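Hydrolase (Thermococcus thioreducens, PDB 6IAH) is a magnesium-binding phosphatase of the haloacid dehalogenase (HAD) superfamily with diverse substrate specificity, possibly acting on phosphoglycolate. Local coordinates at residues S17-F29 with G99-G111. Residues are numbered along the deposited sequence; the frame is centred on the assembly and turned at random.
Sequences SYDEATKLTAEYF and GSIERVFNTFYLG
Thr25 is a knob in a hole formed by Ile101, Val104, Phe105 and Phe108, near the point where helices 17-32 and 100-110 cross. Its CG2 is turned to Ile101 CG2 and Val104 CG1. Its OG1 lies beside the backbone N (chi1 -59°) and donates to Ala21 O at 2.6 Å. The hydroxyl's proton is thus used within its own helix, although Thr25 OG1 also packs 3.6 Å from Phe108 CD2. Ala21 O takes Thr25 N and Thr25 OG1 from opposite faces of its plane. Leu24 CB sits over the centre of the Phe108 ring, 3.8 Å from its centroid, in a CH-pi contact. Tyr28 CB meets the edge of the same ring. With an alanine at Phe108, Leu24 CB would probably lose the ring beneath it and the Thr25 hole one of its walls. Phe105 is approached over one face by Ala21 CB and in its plane by Thr22 OG1, which stands 3.4 Å from Phe105 CE2 but donates to Tyr18 O. Phe29 receives Ile101 CG1 over a face, and its CZ touches Val104 CG2.

Toward the active site the contact turns polar. The Tyr18 and Tyr109 rings lie at 18° to each other but are displaced, their centroids 5.2 Å apart, so little of one ring covers the other. One water donates to both hydroxyls, at 2.7 Å from Tyr18 OH and 2.7 Å from Tyr109 OH. Tyr18 OH also bonds Asp8, a magnesium ligand, and Tyr109 OH bonds Glu128, which Ser17 OG shares.

In the second shell, Phe57 packs edge-to-face with Phe105, and Phe121 with Phe108. Both helices fall between strands 2-5 and 145-149, consistent with a HAD cap inserted after the first strand. No direct hydrogen bond joins them, so their cohesion rests on apolar and aromatic packing, with a water bridge at the end nearest the metal site.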
# COMPACT_ATOMS: atom_id res chain seq x y z
N SER A 17 8.52 1.43 4.43
CA SER A 17 9.38 1.48 3.23
C SER A 17 8.83 2.62 2.36
O SER A 17 9.58 3.44 1.89
CB SER A 17 9.32 0.21 2.38
OG SER A 17 7.95 -0.07 2.00
N TYR A 18 7.50 2.65 2.15
CA TYR A 18 6.88 3.72 1.38
C TYR A 18 7.03 5.08 2.05
O TYR A 18 7.21 6.08 1.36
CB TYR A 18 5.40 3.47 1.19
CG TYR A 18 5.01 2.11 0.60
CD1 TYR A 18 5.29 1.77 -0.71
CD2 TYR A 18 4.19 1.26 1.33
CE1 TYR A 18 4.84 0.56 -1.25
CE2 TYR A 18 3.74 0.06 0.81
CZ TYR A 18 4.04 -0.29 -0.47
OH TYR A 18 3.48 -1.49 -0.92
N ASP A 19 6.88 5.11 3.36
CA ASP A 19 7.04 6.36 4.08
C ASP A 19 8.44 6.93 3.92
O ASP A 19 8.57 8.12 3.74
CB ASP A 19 6.75 6.17 5.57
CG ASP A 19 5.27 5.97 5.89
OD1 ASP A 19 4.40 5.99 5.00
OD2 ASP A 19 4.98 5.83 7.09
N GLU A 20 9.48 6.11 4.00
CA GLU A 20 10.85 6.59 3.82
C GLU A 20 11.12 6.94 2.35
O GLU A 20 11.87 7.85 2.07
CB GLU A 20 11.87 5.57 4.35
CG GLU A 20 13.34 6.00 4.29
CD GLU A 20 13.76 6.92 5.43
OE1 GLU A 20 12.94 7.20 6.33
OE2 GLU A 20 14.91 7.38 5.40
N ALA A 21 10.49 6.25 1.40
CA ALA A 21 10.64 6.66 0.02
C ALA A 21 10.02 8.04 -0.25
O ALA A 21 10.60 8.84 -1.01
CB ALA A 21 10.02 5.59 -0.89
N THR A 22 8.89 8.34 0.41
CA THR A 22 8.24 9.62 0.30
C THR A 22 9.16 10.70 0.90
O THR A 22 9.46 11.74 0.29
CB THR A 22 6.86 9.56 0.96
OG1 THR A 22 6.03 8.56 0.27
CG2 THR A 22 6.14 10.92 0.93
N LYS A 23 9.66 10.41 2.09
CA LYS A 23 10.60 11.32 2.74
C LYS A 23 11.85 11.61 1.91
O LYS A 23 12.14 12.74 1.63
CB LYS A 23 10.99 10.73 4.08
CG LYS A 23 12.04 11.53 4.84
CD LYS A 23 12.72 10.62 5.87
CE LYS A 23 13.24 11.40 7.04
NZ LYS A 23 14.47 12.15 6.80
N LEU A 24 12.55 10.59 1.46
CA LEU A 24 13.73 10.80 0.66
C LEU A 24 13.47 11.50 -0.67
O LEU A 24 14.27 12.33 -1.14
CB LEU A 24 14.47 9.48 0.41
CG LEU A 24 14.96 8.74 1.65
CD1 LEU A 24 15.64 7.47 1.16
CD2 LEU A 24 15.91 9.62 2.49
N THR A 25 12.39 11.15 -1.33
CA THR A 25 12.03 11.87 -2.56
C THR A 25 11.79 13.37 -2.34
O THR A 25 12.30 14.19 -3.08
CB THR A 25 10.75 11.27 -3.13
OG1 THR A 25 11.02 9.90 -3.38
CG2 THR A 25 10.28 12.02 -4.32
N ALA A 26 11.03 13.72 -1.32
CA ALA A 26 10.75 15.10 -1.03
C ALA A 26 12.06 15.77 -0.68
O ALA A 26 12.32 16.88 -1.15
CB ALA A 26 9.75 15.26 0.10
N GLU A 27 12.88 15.08 0.10
CA GLU A 27 14.15 15.71 0.59
C GLU A 27 15.14 15.87 -0.53
O GLU A 27 15.87 16.84 -0.54
CB GLU A 27 14.72 14.96 1.75
CG GLU A 27 13.97 15.16 3.03
CD GLU A 27 14.50 14.29 4.18
OE1 GLU A 27 15.39 13.44 3.97
OE2 GLU A 27 13.97 14.46 5.30
N TYR A 28 15.08 15.00 -1.56
CA TYR A 28 15.87 15.15 -2.78
C TYR A 28 15.51 16.49 -3.47
O TYR A 28 16.41 17.24 -3.84
CB TYR A 28 15.61 13.98 -3.74
CG TYR A 28 16.29 14.07 -5.08
CD1 TYR A 28 15.68 14.71 -6.14
CD2 TYR A 28 17.58 13.53 -5.27
CE1 TYR A 28 16.29 14.83 -7.40
CE2 TYR A 28 18.21 13.65 -6.53
CZ TYR A 28 17.53 14.28 -7.59
OH TYR A 28 18.08 14.44 -8.84
N PHE A 29 14.21 16.76 -3.69
CA PHE A 29 13.84 18.04 -4.36
C PHE A 29 14.11 19.23 -3.47
O PHE A 29 14.55 20.28 -3.93
CB PHE A 29 12.40 18.02 -4.80
CG PHE A 29 12.22 17.15 -5.98
CD1 PHE A 29 12.53 17.63 -7.22
CD2 PHE A 29 11.97 15.79 -5.81
CE1 PHE A 29 12.49 16.81 -8.33
CE2 PHE A 29 11.93 14.96 -6.93
CZ PHE A 29 12.21 15.47 -8.17
N GLY A 99 7.55 13.73 -15.28
CA GLY A 99 7.68 12.58 -14.39
C GLY A 99 8.83 12.77 -13.38
O GLY A 99 9.38 11.77 -12.91
N SER A 100 9.19 14.03 -13.07
CA SER A 100 10.40 14.30 -12.26
C SER A 100 10.33 13.57 -10.91
O SER A 100 11.30 12.94 -10.48
CB SER A 100 10.62 15.79 -12.03
OG SER A 100 10.88 16.52 -13.21
N ILE A 101 9.19 13.66 -10.24
CA ILE A 101 9.02 13.09 -8.93
C ILE A 101 8.93 11.58 -8.98
O ILE A 101 9.50 10.88 -8.15
CB ILE A 101 7.82 13.69 -8.21
CG1 ILE A 101 8.19 15.09 -7.77
CG2 ILE A 101 7.47 12.85 -6.96
CD1 ILE A 101 7.07 15.94 -7.25
N GLU A 102 8.19 11.09 -9.96
CA GLU A 102 7.99 9.69 -10.11
C GLU A 102 9.28 8.95 -10.39
O GLU A 102 9.49 7.87 -9.83
CB GLU A 102 7.00 9.47 -11.25
CG GLU A 102 6.86 8.05 -11.69
CD GLU A 102 5.68 7.93 -12.62
OE1 GLU A 102 4.62 8.45 -12.26
OE2 GLU A 102 5.84 7.37 -13.71
N ARG A 103 10.15 9.52 -11.21
CA ARG A 103 11.40 8.93 -11.53
C ARG A 103 12.26 8.84 -10.26
O ARG A 103 12.90 7.80 -9.99
CB ARG A 103 12.12 9.71 -12.64
CG ARG A 103 13.22 8.90 -13.25
CD ARG A 103 14.21 9.68 -14.08
NE ARG A 103 15.21 8.76 -14.62
CZ ARG A 103 16.02 9.02 -15.65
NH1 ARG A 103 15.98 10.20 -16.27
NH2 ARG A 103 16.86 8.08 -16.09
N VAL A 104 12.25 9.91 -9.48
CA VAL A 104 13.08 9.92 -8.23
C VAL A 104 12.47 8.94 -7.18
O VAL A 104 13.18 8.14 -6.58
CB VAL A 104 13.17 11.32 -7.65
CG1 VAL A 104 13.72 11.29 -6.21
CG2 VAL A 104 14.00 12.23 -8.55
N PHE A 105 11.15 8.96 -7.02
CA PHE A 105 10.51 8.06 -6.07
C PHE A 105 10.85 6.60 -6.41
O PHE A 105 11.20 5.80 -5.54
CB PHE A 105 8.99 8.29 -6.03
CG PHE A 105 8.28 7.58 -4.90
CD1 PHE A 105 8.11 6.20 -4.92
CD2 PHE A 105 7.81 8.28 -3.81
CE1 PHE A 105 7.46 5.56 -3.88
CE2 PHE A 105 7.13 7.65 -2.79
CZ PHE A 105 6.95 6.29 -2.82
N ASN A 106 10.66 6.22 -7.67
CA ASN A 106 10.88 4.87 -8.06
C ASN A 106 12.38 4.45 -7.91
O ASN A 106 12.69 3.29 -7.57
CB ASN A 106 10.39 4.61 -9.50
CG ASN A 106 8.88 4.46 -9.60
OD1 ASN A 106 8.19 4.16 -8.64
ND2 ASN A 106 8.36 4.66 -10.80
N THR A 107 13.29 5.36 -8.19
CA THR A 107 14.71 5.14 -7.93
C THR A 107 14.94 4.75 -6.44
O THR A 107 15.63 3.76 -6.17
CB THR A 107 15.53 6.39 -8.34
OG1 THR A 107 15.35 6.61 -9.76
CG2 THR A 107 17.02 6.20 -8.05
N PHE A 108 14.31 5.47 -5.52
CA PHE A 108 14.48 5.23 -4.07
C PHE A 108 13.75 3.92 -3.63
O PHE A 108 14.29 3.14 -2.86
CB PHE A 108 13.96 6.39 -3.23
CG PHE A 108 14.89 7.56 -3.16
CD1 PHE A 108 16.21 7.40 -2.75
CD2 PHE A 108 14.44 8.85 -3.45
CE1 PHE A 108 17.06 8.51 -2.68
CE2 PHE A 108 15.28 9.95 -3.39
CZ PHE A 108 16.58 9.79 -2.97
N TYR A 109 12.54 3.67 -4.17
CA TYR A 109 11.73 2.55 -3.69
C TYR A 109 12.20 1.25 -4.36
O TYR A 109 12.41 0.25 -3.67
CB TYR A 109 10.20 2.79 -3.90
CG TYR A 109 9.39 1.61 -3.40
CD1 TYR A 109 9.24 1.37 -2.04
CD2 TYR A 109 8.86 0.67 -4.31
CE1 TYR A 109 8.54 0.26 -1.56
CE2 TYR A 109 8.15 -0.43 -3.85
CZ TYR A 109 7.99 -0.64 -2.51
OH TYR A 109 7.33 -1.77 -2.11
N LEU A 110 12.33 1.26 -5.71
CA LEU A 110 12.70 0.12 -6.48
C LEU A 110 14.23 -0.09 -6.64
O LEU A 110 14.64 -1.23 -6.80
CB LEU A 110 12.05 0.15 -7.86
CG LEU A 110 10.52 0.11 -7.89
CD1 LEU A 110 10.10 0.16 -9.35
CD2 LEU A 110 9.99 -1.18 -7.27
N GLY A 111 15.03 0.97 -6.64
CA GLY A 111 16.47 0.84 -6.79
C GLY A 111 16.81 0.17 -8.09
O GLY A 111 16.23 0.51 -9.13
O HOH W 1 4.87 -2.15 -3.14